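Transcriptional regulator, Crp/Fnr family (Eubacterium rectale ATCC 33656, PDB 3DV8) probably regulates transcription as a dimer, coupling a cyclic-nucleotide-binding-type sensor domain to a helix-turn-helix domain expected to bind DNA. Local coordinates at residues S181-E184 with V185-M189; K169-H172 with E173-A176; M129-R132 with F133-M137; W145-L148 with D149-V152; R71-D74 with M75-C78. All blocks are in the same frame, centred on the assembly; numbering follows the deposited sequence.

Contact 1 (S181-E184 with V185-M189); sequences SHRE and VITRM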
loop_
_atom_site.group_PDB
_atom_site.type_symbol
_atom_site.label_atom_id
_atom_site.label_comp_id
_atom_site.label_asym_id
_atom_site.label_seq_id
_atom_site.Cartn_x
_atom_site.Cartn_y
_atom_site.Cartn_z
ATOM N N SER A 181 13.980 -10.994 -0.154
ATOM C CA SER A 181 15.134 -11.537 -0.883
ATOM C C SER A 181 15.332 -13.023 -0.534
ATOM O O SER A 181 14.501 -13.609 0.174
ATOM C CB SER A 181 16.381 -10.719 -0.542
ATOM O OG SER A 181 17.460 -11.076 -1.390
ATOM N N HIS A 182 16.382 -13.635 -1.091
ATOM C CA HIS A 182 16.757 -15.035 -0.798
ATOM C C HIS A 182 17.994 -15.019 0.101
ATOM O O HIS A 182 18.828 -14.130 -0.036
ATOM C CB HIS A 182 17.019 -15.819 -2.093
ATOM C CG HIS A 182 17.271 -17.286 -1.890
ATOM N ND1 HIS A 182 18.536 -17.838 -1.911
ATOM C CD2 HIS A 182 16.415 -18.317 -1.682
ATOM C CE1 HIS A 182 18.448 -19.142 -1.714
ATOM N NE2 HIS A 182 17.172 -19.459 -1.574
ATOM N N ARG A 183 18.092 -15.999 1.008
ATOM C CA ARG A 183 19.205 -16.127 1.981
ATOM C C ARG A 183 20.604 -16.022 1.342
ATOM O O ARG A 183 21.474 -15.297 1.848
ATOM C CB ARG A 183 19.125 -17.469 2.724
ATOM C CG ARG A 183 20.132 -17.623 3.896
ATOM C CD ARG A 183 20.602 -19.059 4.094
ATOM N NE ARG A 183 21.356 -19.535 2.922
ATOM C CZ ARG A 183 22.666 -19.357 2.686
ATOM N NH1 ARG A 183 23.469 -18.713 3.542
ATOM N NH2 ARG A 183 23.199 -19.846 1.560
ATOM N N GLU A 184 20.801 -16.777 0.262
ATOM C CA GLU A 184 22.058 -16.808 -0.494
ATOM C C GLU A 184 22.478 -15.405 -0.975
ATOM O O GLU A 184 23.659 -15.065 -0.897
ATOM C CB GLU A 184 21.952 -17.809 -1.663
ATOM C CG GLU A 184 23.229 -18.006 -2.490
ATOM C CD GLU A 184 24.349 -18.766 -1.764
ATOM O OE1 GLU A 184 24.231 -20.006 -1.644
ATOM O OE2 GLU A 184 25.374 -18.141 -1.378
ATOM N N VAL A 185 21.515 -14.608 -1.448
ATOM C CA VAL A 185 21.772 -13.220 -1.894
ATOM C C VAL A 185 22.147 -12.327 -0.696
ATOM O O VAL A 185 23.025 -11.473 -0.816
ATOM C CB VAL A 185 20.565 -12.598 -2.672
ATOM C CG1 VAL A 185 20.897 -11.205 -3.160
ATOM C CG2 VAL A 185 20.183 -13.451 -3.862
ATOM N N ILE A 186 21.473 -12.527 0.443
ATOM C CA ILE A 186 21.759 -11.785 1.679
ATOM C C ILE A 186 23.167 -12.150 2.174
ATOM O O ILE A 186 23.951 -11.257 2.479
ATOM C CB ILE A 186 20.693 -12.037 2.811
ATOM C CG1 ILE A 186 19.293 -11.565 2.395
ATOM C CG2 ILE A 186 21.091 -11.335 4.116
ATOM C CD1 ILE A 186 19.156 -10.079 2.101
ATOM N N THR A 187 23.485 -13.447 2.232
ATOM C CA THR A 187 24.830 -13.914 2.644
ATOM C C THR A 187 25.939 -13.307 1.773
ATOM O O THR A 187 26.955 -12.865 2.302
ATOM C CB THR A 187 24.953 -15.442 2.594
ATOM O OG1 THR A 187 23.887 -16.011 3.349
ATOM C CG2 THR A 187 26.290 -15.910 3.170
ATOM N N ARG A 188 25.706 -13.275 0.456
ATOM C CA ARG A 188 26.643 -12.695 -0.531
ATOM C C ARG A 188 26.872 -11.206 -0.214
ATOM O O ARG A 188 28.019 -10.727 -0.225
ATOM C CB ARG A 188 26.072 -12.771 -1.962
ATOM C CG ARG A 188 27.070 -13.133 -3.067
ATOM C CD ARG A 188 26.907 -14.605 -3.501
ATOM N NE ARG A 188 25.602 -14.809 -4.156
ATOM C CZ ARG A 188 25.085 -15.980 -4.555
ATOM N NH1 ARG A 188 25.737 -17.136 -4.369
ATOM N NH2 ARG A 188 23.868 -16.000 -5.128
HETATM N N MSE A 189 25.761 -10.509 0.074
HETATM C CA MSE A 189 25.742 -9.077 0.398
HETATM C C MSE A 189 26.444 -8.752 1.708
HETATM O O MSE A 189 27.149 -7.738 1.779
HETATM C CB MSE A 189 24.299 -8.554 0.480
HETATM C CG MSE A 189 24.168 -7.041 0.514
HETATM SE SE MSE A 189 24.765 -6.241 -1.158
HETATM C CE MSE A 189 23.384 -6.935 -2.392
#
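S181–E184 and V185–M189 form a local contact at the start of helix 183-195, between residues three to five apart over its first turns. H182 is the N-cap residue: its carbonyl O accepts I186 N at 3.1 Å, in the carbonyl plane, and V185 N only weakly. Just before it, S181 CB packs on I186 CD1 at 3.9 Å and S181 OG lies beside V185 CB. In Crp/Fnr proteins the second helix of the helix-turn-helix reads the DNA major groove, and helix 183-195 takes that place here, so a similar role is likely. On one flank T187 grips R183 O twice. Its backbone N comes in nearly in line with the C=O, 2.8 Å from the oxygen, while OG1, set beside its own backbone N (chi1 -53°), donates at 2.9 Å from above the carbonyl plane; OG1 also hydrogen-bonds H172. On the other flank E184 sits between two arginines, OE1 3.4 Å from R183 NH2 and OE2 3.2 Å from R188 NH1. The carboxylate lies nearly parallel to the R188 guanidinium, 15° apart, and E184 CG rests over one guanidinium face. OE2 is well out of the guanidinium plane, making that second pairing one of charge rather than of directed N-H bonds.

Contact 2 (K169-H172 with E173-A176); sequences KITH and ETIA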
loop_
_atom_site.group_PDB
_atom_site.type_symbol
_atom_site.label_atom_id
_atom_site.label_comp_id
_atom_site.label_asym_id
_atom_site.label_seq_id
_atom_site.Cartn_x
_atom_site.Cartn_y
_atom_site.Cartn_z
ATOM N N LYS A 169 21.950 -10.606 16.660
ATOM C CA LYS A 169 21.961 -12.076 16.767
ATOM C C LYS A 169 20.803 -12.632 15.918
ATOM O O LYS A 169 19.862 -13.206 16.436
ATOM C CB LYS A 169 21.857 -12.510 18.243
ATOM C CG LYS A 169 23.045 -12.080 19.141
ATOM C CD LYS A 169 22.617 -11.914 20.607
ATOM C CE LYS A 169 23.734 -11.401 21.504
ATOM N NZ LYS A 169 24.730 -12.456 21.821
ATOM N N ILE A 170 20.875 -12.410 14.608
ATOM C CA ILE A 170 19.890 -12.905 13.620
ATOM C C ILE A 170 20.539 -13.691 12.449
ATOM O O ILE A 170 21.739 -13.579 12.151
ATOM C CB ILE A 170 18.964 -11.780 13.059
ATOM C CG1 ILE A 170 19.768 -10.646 12.407
ATOM C CG2 ILE A 170 18.029 -11.235 14.174
ATOM C CD1 ILE A 170 18.883 -9.533 11.881
ATOM N N THR A 171 19.707 -14.506 11.812
ATOM C CA THR A 171 20.112 -15.332 10.691
ATOM C C THR A 171 19.978 -14.538 9.406
ATOM O O THR A 171 19.283 -13.512 9.340
ATOM C CB THR A 171 19.221 -16.582 10.556
ATOM O OG1 THR A 171 17.871 -16.171 10.272
ATOM C CG2 THR A 171 19.278 -17.457 11.837
ATOM N N HIS A 172 20.609 -15.071 8.373
ATOM C CA HIS A 172 20.559 -14.488 7.039
ATOM C C HIS A 172 19.149 -14.672 6.447
ATOM O O HIS A 172 18.702 -13.822 5.672
ATOM C CB HIS A 172 21.649 -15.107 6.172
ATOM C CG HIS A 172 23.039 -14.790 6.641
ATOM N ND1 HIS A 172 24.145 -14.936 5.832
ATOM C CD2 HIS A 172 23.495 -14.270 7.808
ATOM C CE1 HIS A 172 25.226 -14.570 6.498
ATOM N NE2 HIS A 172 24.857 -14.159 7.698
ATOM N N GLU A 173 18.464 -15.759 6.846
ATOM C CA GLU A 173 17.066 -16.052 6.471
ATOM C C GLU A 173 16.112 -14.943 6.958
ATOM O O GLU A 173 15.254 -14.507 6.200
ATOM C CB GLU A 173 16.555 -17.409 7.040
ATOM C CG GLU A 173 17.147 -18.736 6.473
ATOM C CD GLU A 173 18.511 -19.149 7.054
ATOM O OE1 GLU A 173 19.212 -18.295 7.634
ATOM O OE2 GLU A 173 18.904 -20.328 6.903
ATOM N N THR A 174 16.264 -14.511 8.214
ATOM C CA THR A 174 15.418 -13.449 8.818
ATOM C C THR A 174 15.549 -12.128 8.051
ATOM O O THR A 174 14.542 -11.452 7.819
ATOM C CB THR A 174 15.762 -13.177 10.330
ATOM O OG1 THR A 174 15.898 -14.414 11.033
ATOM C CG2 THR A 174 14.681 -12.324 10.997
ATOM N N ILE A 175 16.781 -11.777 7.666
ATOM C CA ILE A 175 17.057 -10.552 6.890
ATOM C C ILE A 175 16.384 -10.711 5.510
ATOM O O ILE A 175 15.636 -9.823 5.101
ATOM C CB ILE A 175 18.591 -10.228 6.763
ATOM C CG1 ILE A 175 19.237 -10.042 8.151
ATOM C CG2 ILE A 175 18.817 -8.971 5.903
ATOM C CD1 ILE A 175 20.744 -10.012 8.141
ATOM N N ALA A 176 16.617 -11.847 4.841
ATOM C CA ALA A 176 15.962 -12.180 3.551
ATOM C C ALA A 176 14.433 -12.098 3.636
ATOM O O ALA A 176 13.797 -11.569 2.735
ATOM C CB ALA A 176 16.381 -13.570 3.058
HETATM O O HOH W 1 17.015 -14.803 13.445
#
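I170 reaches forward to I175, so that the loop after strand 167-168 is closed onto helix 172-179, the first helix of the helix-turn-helix. I170 CD1 and I175 CG1 touch at 3.8 Å with the two side chains crossing at about a right angle, and both lean on F155 of helix 148-163. T171 comes next, in the N-cap position. Its OG1, turned in between the backbone N and the carbonyl carbon (chi1 63°), lies 2.7 Å from T174 OG1 in a hydrogen bond that either hydroxyl could donate. A water ties the same pair together from another side: it accepts T171 N at 3.2 Å and lies 2.7 Å from T174 OG1. T171 CB also rests against E173 OE1 at 3.4 Å, where the glutamate chain bends back along the helix start, and T171 O takes a weak bond from I175 N. At H172 the chain has turned helical. The imidazole meets helix 183-195, with T187 as polar partner and R183 and L190 among its neighbours. The next helical bond, shorter and straighter than that of I175, runs from A176 N to H172 O, 3.0 Å long, with an N-H...O angle of 169°.

Contact 3 (M129-R132 with F133-M137); sequences MATR and FSDVM
The middle of helix 119-145, the long helix that pairs with its copy across the dimer as in other Crp/Fnr regulators, brings R132 and D135 together on one flank. The two side chains run side by side and point the same way. R132 NH1 meets D135 OD2 at 3.3 Å in a salt bridge whose N-H...O bond is weak (148°). The carboxylate oxygen comes in at the edge of the guanidinium, and the two planes are only 12° apart. The bend of R132 at chi2 (-72°) carries its head along the helix toward D135, while its NH2 hydrogen-bonds M77 O of the cyclic-nucleotide-binding-type domain. Backbone bonds hold the turn beneath, among them F133 N to M129 O at 2.7 Å and V136 N to R132 O at 3.0 Å. Another flank belongs to the dimer. The F133 ring stacks on F133 of the second subunit and also meets F91 there, and S134 OG reaches S88 and Q90 of that subunit besides lying 2.8 Å from A130 O. The guanidinium is thus held from two sides, by the D135 carboxylate and by M77 O, with D76 a longer, weak ion pair, which would limit its rotation at this junction.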
loop_
_atom_site.group_PDB
_atom_site.type_symbol
_atom_site.label_atom_id
_atom_site.label_comp_id
_atom_site.label_asym_id
_atom_site.label_seq_id
_atom_site.Cartn_x
_atom_site.Cartn_y
_atom_site.Cartn_z
HETATM N N MSE A 129 -5.676 3.436 9.286
HETATM C CA MSE A 129 -5.439 2.880 7.925
HETATM C C MSE A 129 -4.463 3.702 7.091
HETATM O O MSE A 129 -3.594 3.130 6.448
HETATM C CB MSE A 129 -6.723 2.727 7.081
HETATM C CG MSE A 129 -7.172 1.305 6.823
HETATM SE SE MSE A 129 -8.309 1.265 5.254
HETATM C CE MSE A 129 -9.601 2.463 5.818
ATOM N N ALA A 130 -4.660 5.023 7.066
ATOM C CA ALA A 130 -3.792 5.956 6.339
ATOM C C ALA A 130 -2.322 5.829 6.765
ATOM O O ALA A 130 -1.442 5.837 5.912
ATOM C CB ALA A 130 -4.289 7.397 6.506
ATOM N N THR A 131 -2.078 5.686 8.073
ATOM C CA THR A 131 -0.727 5.468 8.630
ATOM C C THR A 131 -0.084 4.195 8.065
ATOM O O THR A 131 1.060 4.226 7.609
ATOM C CB THR A 131 -0.755 5.333 10.180
ATOM O OG1 THR A 131 -1.405 6.473 10.743
ATOM C CG2 THR A 131 0.649 5.219 10.763
ATOM N N ARG A 132 -0.845 3.099 8.075
ATOM C CA ARG A 132 -0.382 1.791 7.577
ATOM C C ARG A 132 -0.253 1.824 6.036
ATOM O O ARG A 132 0.687 1.243 5.488
ATOM C CB ARG A 132 -1.299 0.652 8.061
ATOM C CG ARG A 132 -1.519 0.594 9.608
ATOM C CD ARG A 132 -0.332 0.132 10.440
ATOM N NE ARG A 132 -0.487 0.495 11.868
ATOM C CZ ARG A 132 0.131 1.501 12.505
ATOM N NH1 ARG A 132 1.026 2.292 11.902
ATOM N NH2 ARG A 132 -0.113 1.726 13.795
ATOM N N PHE A 133 -1.183 2.521 5.362
ATOM C CA PHE A 133 -1.135 2.748 3.899
ATOM C C PHE A 133 0.168 3.504 3.611
ATOM O O PHE A 133 0.924 3.100 2.728
ATOM C CB PHE A 133 -2.328 3.602 3.420
ATOM C CG PHE A 133 -2.686 3.470 1.939
ATOM C CD1 PHE A 133 -1.759 3.131 0.938
ATOM C CD2 PHE A 133 -3.988 3.802 1.540
ATOM C CE1 PHE A 133 -2.144 3.052 -0.397
ATOM C CE2 PHE A 133 -4.378 3.742 0.208
ATOM C CZ PHE A 133 -3.458 3.370 -0.767
ATOM N N SER A 134 0.429 4.574 4.374
ATOM C CA SER A 134 1.667 5.356 4.235
ATOM C C SER A 134 2.923 4.494 4.485
ATOM O O SER A 134 3.883 4.622 3.725
ATOM C CB SER A 134 1.676 6.591 5.147
ATOM O OG SER A 134 0.566 7.436 4.906
ATOM N N ASP A 135 2.899 3.614 5.505
ATOM C CA ASP A 135 4.021 2.677 5.792
ATOM C C ASP A 135 4.323 1.801 4.568
ATOM O O ASP A 135 5.474 1.685 4.134
ATOM C CB ASP A 135 3.718 1.728 6.978
ATOM C CG ASP A 135 3.602 2.439 8.325
ATOM O OD1 ASP A 135 4.149 3.544 8.488
ATOM O OD2 ASP A 135 2.977 1.865 9.247
ATOM N N VAL A 136 3.269 1.195 4.024
ATOM C CA VAL A 136 3.364 0.371 2.818
ATOM C C VAL A 136 3.811 1.179 1.577
ATOM O O VAL A 136 4.490 0.638 0.706
ATOM C CB VAL A 136 2.036 -0.394 2.573
ATOM C CG1 VAL A 136 2.027 -1.048 1.229
ATOM C CG2 VAL A 136 1.815 -1.436 3.686
HETATM N N MSE A 137 3.444 2.457 1.496
HETATM C CA MSE A 137 3.912 3.324 0.383
HETATM C C MSE A 137 5.395 3.680 0.477
HETATM O O MSE A 137 6.038 3.844 -0.565
HETATM C CB MSE A 137 3.045 4.569 0.238
HETATM C CG MSE A 137 1.640 4.275 -0.265
HETATM SE SE MSE A 137 1.576 3.896 -2.157
HETATM C CE MSE A 137 2.152 2.206 -2.113
#

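Contact 4 (W145-L148 with D149-V152); sequences WKSL and DKRV
The guanidinium of R151 is approached obliquely by L148, whose CD1 lies 4.1 Å from NH1; its NE bonds Q142 of helix 119-145 and its NH2 the carbonyl of L179. A second flat group, the D149 carboxylate, is met by S147: OG donates to OD1 at 2.7 Å, nearly along that oxygen's C-O axis. D149 takes up this place because its CG is turned in between backbone N and carbonyl carbon (chi1 60°), folding the acid back on the residue before the helix. S147 OG accepts in turn from K150 NZ at 3.1 Å, the lysine chain bending at chi3 and chi4. This is the start of helix 148-163, just after helix 119-145 breaks; it opens the part that, as in other Crp/Fnr proteins, probably binds DNA. S147 is the N-cap residue, but only its carbonyl serves the helix, accepting R151 N at 3.1 Å in the carbonyl plane and K150 N weakly. One residue on, V152 N bonds L148 O and L148 CG touches V152 CG2 at 4.2 Å. With its proton given to a carboxylate and its oxygen facing an ammonium group, the serine hydroxyl links the two charges and is probably polarised by them.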
loop_
_atom_site.group_PDB
_atom_site.type_symbol
_atom_site.label_atom_id
_atom_site.label_comp_id
_atom_site.label_asym_id
_atom_site.label_seq_id
_atom_site.Cartn_x
_atom_site.Cartn_y
_atom_site.Cartn_z
ATOM N N TRP A 145 12.989 2.190 -5.869
ATOM C CA TRP A 145 14.049 3.175 -6.076
ATOM C C TRP A 145 15.404 2.848 -5.420
ATOM O O TRP A 145 16.432 3.317 -5.915
ATOM C CB TRP A 145 13.562 4.593 -5.692
ATOM C CG TRP A 145 12.138 4.977 -6.188
ATOM C CD1 TRP A 145 11.178 5.646 -5.462
ATOM C CD2 TRP A 145 11.514 4.648 -7.455
ATOM N NE1 TRP A 145 10.024 5.796 -6.209
ATOM C CE2 TRP A 145 10.195 5.191 -7.427
ATOM C CE3 TRP A 145 11.942 3.964 -8.616
ATOM C CZ2 TRP A 145 9.302 5.076 -8.516
ATOM C CZ3 TRP A 145 11.047 3.845 -9.705
ATOM C CH2 TRP A 145 9.743 4.401 -9.636
ATOM N N LYS A 146 15.429 2.049 -4.351
ATOM C CA LYS A 146 16.690 1.701 -3.668
ATOM C C LYS A 146 17.158 0.256 -3.903
ATOM O O LYS A 146 16.403 -0.687 -3.706
ATOM C CB LYS A 146 16.600 2.072 -2.180
ATOM C CG LYS A 146 16.598 3.618 -1.992
ATOM C CD LYS A 146 16.581 4.077 -0.532
ATOM C CE LYS A 146 16.905 5.579 -0.399
ATOM N NZ LYS A 146 18.331 5.918 -0.772
ATOM N N SER A 147 18.412 0.109 -4.352
ATOM C CA SER A 147 19.058 -1.200 -4.584
ATOM C C SER A 147 19.260 -1.992 -3.278
ATOM O O SER A 147 19.255 -1.416 -2.188
ATOM C CB SER A 147 20.391 -1.017 -5.313
ATOM O OG SER A 147 21.182 -0.047 -4.660
ATOM N N LEU A 148 19.468 -3.306 -3.419
ATOM C CA LEU A 148 19.523 -4.248 -2.280
ATOM C C LEU A 148 20.597 -3.918 -1.242
ATOM O O LEU A 148 20.329 -4.037 -0.048
ATOM C CB LEU A 148 19.627 -5.707 -2.755
ATOM C CG LEU A 148 19.429 -6.830 -1.722
ATOM C CD1 LEU A 148 18.073 -6.781 -1.019
ATOM C CD2 LEU A 148 19.611 -8.178 -2.403
ATOM N N ASP A 149 21.782 -3.496 -1.691
ATOM C CA ASP A 149 22.859 -3.060 -0.779
ATOM C C ASP A 149 22.383 -1.920 0.147
ATOM O O ASP A 149 22.655 -1.944 1.351
ATOM C CB ASP A 149 24.166 -2.667 -1.525
ATOM C CG ASP A 149 23.988 -1.512 -2.525
ATOM O OD1 ASP A 149 22.898 -1.372 -3.120
ATOM O OD2 ASP A 149 24.961 -0.757 -2.735
ATOM N N LYS A 150 21.636 -0.963 -0.410
ATOM C CA LYS A 150 21.112 0.165 0.367
ATOM C C LYS A 150 20.033 -0.257 1.358
ATOM O O LYS A 150 19.995 0.239 2.486
ATOM C CB LYS A 150 20.606 1.279 -0.552
ATOM C CG LYS A 150 21.718 1.882 -1.384
ATOM C CD LYS A 150 21.338 3.195 -2.035
ATOM C CE LYS A 150 20.953 3.076 -3.482
ATOM N NZ LYS A 150 22.149 2.888 -4.385
ATOM N N ARG A 151 19.195 -1.206 0.946
ATOM C CA ARG A 151 18.108 -1.725 1.784
ATOM C C ARG A 151 18.624 -2.594 2.931
ATOM O O ARG A 151 18.066 -2.542 4.026
ATOM C CB ARG A 151 17.075 -2.464 0.925
ATOM C CG ARG A 151 16.421 -1.521 -0.089
ATOM C CD ARG A 151 15.428 -2.176 -1.003
ATOM N NE ARG A 151 14.318 -2.751 -0.250
ATOM C CZ ARG A 151 13.887 -4.018 -0.281
ATOM N NH1 ARG A 151 14.373 -4.932 -1.124
ATOM N NH2 ARG A 151 12.867 -4.348 0.516
ATOM N N VAL A 152 19.671 -3.387 2.675
ATOM C CA VAL A 152 20.341 -4.181 3.715
ATOM C C VAL A 152 20.981 -3.203 4.717
ATOM O O VAL A 152 20.780 -3.347 5.922
ATOM C CB VAL A 152 21.389 -5.194 3.139
ATOM C CG1 VAL A 152 22.165 -5.902 4.265
ATOM C CG2 VAL A 152 20.700 -6.226 2.250
#

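Contact 5 (R71-D74 with M75-C78); sequences RLFD and MDMC
M75 stands third in the type II beta turn F73–D76, with the positive phi (78°) that this position needs. D76 closes the turn twice over. Its backbone N donates to F73 O at 3.2 Å, from above the carbonyl plane, and its carboxylate OD2 accepts F73 N at 2.9 Å through the anti lone pair, the N-H...O angle being 176°. The carboxylate and the F73 ring lie side by side, planes 47° apart. A water donates to D76 OD2 at 2.7 Å and to R71 O at 3.1 Å; the R71 side chain forms a salt bridge with E98. D76 CB also packs on L72 CB at 4.0 Å. M77 turns its side chain off to Y124 and L128 of helix 119-145. C78 then offers CB to L72 CD1 at 3.6 Å, so that L72 touches both D76 and C78 across the turn. The turn carries the chain between the two sheets of the cyclic nucleotide-binding beta-roll: L72 pairs with L55 in one, C78 with L48 in the other, and M75 and D76 bond the V50 backbone at the end of strand 46-50. R132 of helix 119-145 packs on L72, while R71 and F73 lie against I162 of helix 148-163.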
loop_
_atom_site.group_PDB
_atom_site.type_symbol
_atom_site.label_atom_id
_atom_site.label_comp_id
_atom_site.label_asym_id
_atom_site.label_seq_id
_atom_site.Cartn_x
_atom_site.Cartn_y
_atom_site.Cartn_z
ATOM N N ARG A 71 6.302 -2.714 11.086
ATOM C CA ARG A 71 6.405 -3.190 12.461
ATOM C C ARG A 71 5.576 -2.292 13.385
ATOM O O ARG A 71 5.450 -1.084 13.152
ATOM C CB ARG A 71 7.861 -3.217 12.912
ATOM C CG ARG A 71 8.656 -4.402 12.386
ATOM C CD ARG A 71 10.143 -4.163 12.618
ATOM N NE ARG A 71 10.973 -5.369 12.663
ATOM C CZ ARG A 71 12.312 -5.371 12.671
ATOM N NH1 ARG A 71 13.026 -4.249 12.538
ATOM N NH2 ARG A 71 12.962 -6.523 12.757
ATOM N N LEU A 72 5.011 -2.914 14.420
ATOM C CA LEU A 72 4.244 -2.237 15.461
ATOM C C LEU A 72 5.023 -2.412 16.777
ATOM O O LEU A 72 5.471 -3.521 17.090
ATOM C CB LEU A 72 2.839 -2.835 15.559
ATOM C CG LEU A 72 1.953 -2.803 14.306
ATOM C CD1 LEU A 72 0.654 -3.513 14.615
ATOM C CD2 LEU A 72 1.674 -1.375 13.823
ATOM N N PHE A 73 5.189 -1.312 17.520
ATOM C CA PHE A 73 5.937 -1.269 18.802
ATOM C C PHE A 73 4.998 -0.891 19.962
ATOM O O PHE A 73 3.778 -0.899 19.782
ATOM C CB PHE A 73 7.088 -0.265 18.665
ATOM C CG PHE A 73 8.035 -0.592 17.557
ATOM C CD1 PHE A 73 9.058 -1.526 17.757
ATOM C CD2 PHE A 73 7.907 0.021 16.310
ATOM C CE1 PHE A 73 9.955 -1.842 16.731
ATOM C CE2 PHE A 73 8.798 -0.280 15.265
ATOM C CZ PHE A 73 9.828 -1.213 15.474
ATOM N N ASP A 74 5.558 -0.591 21.142
ATOM C CA ASP A 74 4.780 -0.157 22.327
ATOM C C ASP A 74 3.890 1.027 21.942
ATOM O O ASP A 74 4.355 1.921 21.248
ATOM C CB ASP A 74 5.695 0.272 23.501
ATOM C CG ASP A 74 6.636 -0.843 23.987
ATOM O OD1 ASP A 74 6.793 -1.871 23.296
ATOM O OD2 ASP A 74 7.237 -0.694 25.067
HETATM N N MSE A 75 2.619 0.984 22.352
HETATM C CA MSE A 75 1.581 2.021 22.085
HETATM C C MSE A 75 0.924 2.049 20.699
HETATM O O MSE A 75 -0.074 2.747 20.533
HETATM C CB MSE A 75 2.034 3.431 22.491
HETATM C CG MSE A 75 2.221 3.578 23.968
HETATM SE SE MSE A 75 3.191 5.155 24.377
HETATM C CE MSE A 75 5.060 4.547 23.760
ATOM N N ASP A 76 1.452 1.307 19.721
ATOM C CA ASP A 76 0.814 1.202 18.402
ATOM C C ASP A 76 -0.479 0.397 18.500
ATOM O O ASP A 76 -0.719 -0.303 19.489
ATOM C CB ASP A 76 1.735 0.531 17.352
ATOM C CG ASP A 76 2.733 1.487 16.725
ATOM O OD1 ASP A 76 2.338 2.618 16.365
ATOM O OD2 ASP A 76 3.898 1.082 16.512
HETATM N N MSE A 77 -1.318 0.542 17.476
HETATM C CA MSE A 77 -2.539 -0.239 17.325
HETATM C C MSE A 77 -2.512 -1.017 16.040
HETATM O O MSE A 77 -2.126 -0.497 15.008
HETATM C CB MSE A 77 -3.788 0.623 17.361
HETATM C CG MSE A 77 -4.622 0.438 18.603
HETATM SE SE MSE A 77 -5.743 1.976 18.766
HETATM C CE MSE A 77 -4.273 3.251 19.426
ATOM N N CYS A 78 -2.950 -2.266 16.125
ATOM C CA CYS A 78 -3.043 -3.144 14.980
ATOM C C CYS A 78 -4.490 -3.103 14.504
ATOM O O CYS A 78 -5.394 -3.401 15.282
ATOM C CB CYS A 78 -2.657 -4.559 15.379
ATOM S SG CYS A 78 -2.660 -5.680 14.008
HETATM O O HOH W 2 5.293 1.838 14.288
#

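Contacts 1 and 2 are the paired helix starts of the helix-turn-helix, with centres 9 Å apart and T187 OG1 2.7 Å from H172 ND1; S181 N probably bonds A176 O. Contact 4 backs contact 1 from helix 148-163: V185 CG1 lies 3.4 Å from L148 CD2, and M189 packs on D149 and V152. Nearer the centre of the chain, contacts 3 and 5 join the dimer helix to the beta-roll, with R132 NH2 3.2 Å from M77 O. Contacts 1 and 5 are about 29 Å apart between centres. Helix 119-145 runs from contact 3 to the loop of contact 4, about 20 Å away between centres, and so joins the beta-roll to the helix-turn-helix part, which probably binds DNA.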